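Local coordinates for protein putative GntR-family transcriptional regulator (Bordetella bronchiseptica RB50, PDB 3CNV) that probably senses a small-molecule effector through its UTRA ligand-binding domain and regulates transcription as a GntR-family DNA-binding protein, at the interface of chains A and B. Numbering follows the deposited sequence. Chains: chain A/B, Putative GntR-family transcriptional regulator.

The interface of chains A and B. Residues chain A 160, 162; chain B 7, 158-160.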
loop_
_atom_site.group_PDB
_atom_site.type_symbol
_atom_site.label_atom_id
_atom_site.label_comp_id
_atom_site.label_asym_id
_atom_site.label_seq_id
_atom_site.Cartn_x
_atom_site.Cartn_y
_atom_site.Cartn_z
ATOM N N SER A 160 -2.811 2.716 -5.196
ATOM C CA SER A 160 -3.569 3.177 -4.027
ATOM C C SER A 160 -2.651 3.427 -2.869
ATOM O O SER A 160 -1.843 2.600 -2.529
ATOM C CB SER A 160 -4.563 2.113 -3.548
ATOM O OG SER A 160 -5.556 1.966 -4.489
ATOM N N ASN A 162 -2.419 4.612 1.282
ATOM C CA ASN A 162 -3.066 4.745 2.578
ATOM C C ASN A 162 -2.654 6.018 3.307
ATOM O O ASN A 162 -3.199 6.308 4.419
ATOM C CB ASN A 162 -2.717 3.592 3.467
ATOM C CG ASN A 162 -3.332 2.292 2.984
ATOM O OD1 ASN A 162 -4.467 2.025 3.241
ATOM N ND2 ASN A 162 -2.547 1.482 2.340
ATOM O OXT ASN A 162 -1.787 6.763 2.783
ATOM N N ARG B 7 -3.376 3.692 11.445
ATOM C CA ARG B 7 -4.456 3.298 10.530
ATOM C C ARG B 7 -5.788 3.135 11.269
ATOM O O ARG B 7 -6.787 2.699 10.738
ATOM C CB ARG B 7 -4.097 1.969 9.818
ATOM C CG ARG B 7 -3.003 2.058 8.847
ATOM C CD ARG B 7 -3.308 3.114 7.776
ATOM N NE ARG B 7 -2.231 3.000 6.881
ATOM C CZ ARG B 7 -2.005 1.917 6.123
ATOM N NH1 ARG B 7 -2.827 0.847 6.189
ATOM N NH2 ARG B 7 -0.925 1.886 5.356
ATOM N N ARG B 158 -7.692 0.358 9.109
ATOM C CA ARG B 158 -8.052 0.533 7.697
ATOM C C ARG B 158 -6.869 0.249 6.835
ATOM O O ARG B 158 -5.782 0.724 7.117
ATOM C CB ARG B 158 -8.575 1.959 7.418
ATOM C CG ARG B 158 -7.493 3.050 7.555
ATOM C CD ARG B 158 -8.057 4.475 7.311
ATOM N NE ARG B 158 -7.061 5.527 7.472
ATOM C CZ ARG B 158 -5.854 5.581 6.873
ATOM N NH1 ARG B 158 -5.383 4.596 6.079
ATOM N NH2 ARG B 158 -5.093 6.638 7.124
ATOM N N ASN B 159 -7.062 -0.569 5.809
ATOM C CA ASN B 159 -5.979 -0.919 4.906
ATOM C C ASN B 159 -6.503 -1.008 3.469
ATOM O O ASN B 159 -7.423 -1.786 3.204
ATOM C CB ASN B 159 -5.313 -2.278 5.252
ATOM C CG ASN B 159 -3.917 -2.447 4.606
ATOM O OD1 ASN B 159 -3.194 -1.465 4.334
ATOM N ND2 ASN B 159 -3.507 -3.698 4.463
ATOM N N SER B 160 -5.854 -0.292 2.552
ATOM C CA SER B 160 -6.123 -0.471 1.130
ATOM C C SER B 160 -5.000 -1.251 0.529
ATOM O O SER B 160 -3.804 -0.996 0.825
ATOM C CB SER B 160 -6.201 0.874 0.377
ATOM O OG SER B 160 -7.395 1.533 0.743
#
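A:Asn162, the last residue of its chain, reads the backbone of B:Ser160 with its side-chain amide, much as a neighbouring strand would. OD1 of A:Asn162 takes the N-H of B:Ser160 at 2.8 Å on an in-plane lone pair, a fairly straight bond with 158° at the hydrogen. On the other branch, ND2 of A:Asn162 gives a hydrogen to the carbonyl O of B:Ser160 at 3.2 Å, again along a lone pair and close to the amide's own plane. Two bonds to one residue fix the rotation of the amide, and because on chain B they engage main-chain atoms of B:Ser160, the recognition is of its backbone. CG of A:Asn162 stands anti to its carbonyl carbon (chi1 -69°), which sends the amide toward B:Ser160 and the carboxylate elsewhere.

The tight part lies against B:Arg7. Its guanidinium stacks on the A:Asn162 amide, the planes 17° apart, with CB of A:Asn162 over one face toward the rim. CZ of B:Arg7 comes within 3.4 Å of CG of A:Asn162. Chain B holds that flat group at its edge: NH1 of B:Arg7 donates to the carbonyl O of B:Arg158 at 3.1 Å and to OD1 of B:Asn159 at 3.0 Å, the latter from above the amide plane. B:Asn159 thus acts mainly as a second-shell support.

Looser contacts lie at either end. NH1 of B:Arg158 reaches the terminal carboxylate O of A:Asn162 at 3.2 Å, a bent bond tilted from the guanidinium plane, and its NH2 adds a weak one. The two arginines would be expected to favour the negative chain end. Toward the other end the two chains barely graze, CB of A:Ser160 lying 4.4 Å from CB of B:Ser160.

Repeated by the two-fold, this patch pins each C-terminal tail to the partner's strand 155-161 and may help pair the ligand-binding domains, if this dimer is the biological one.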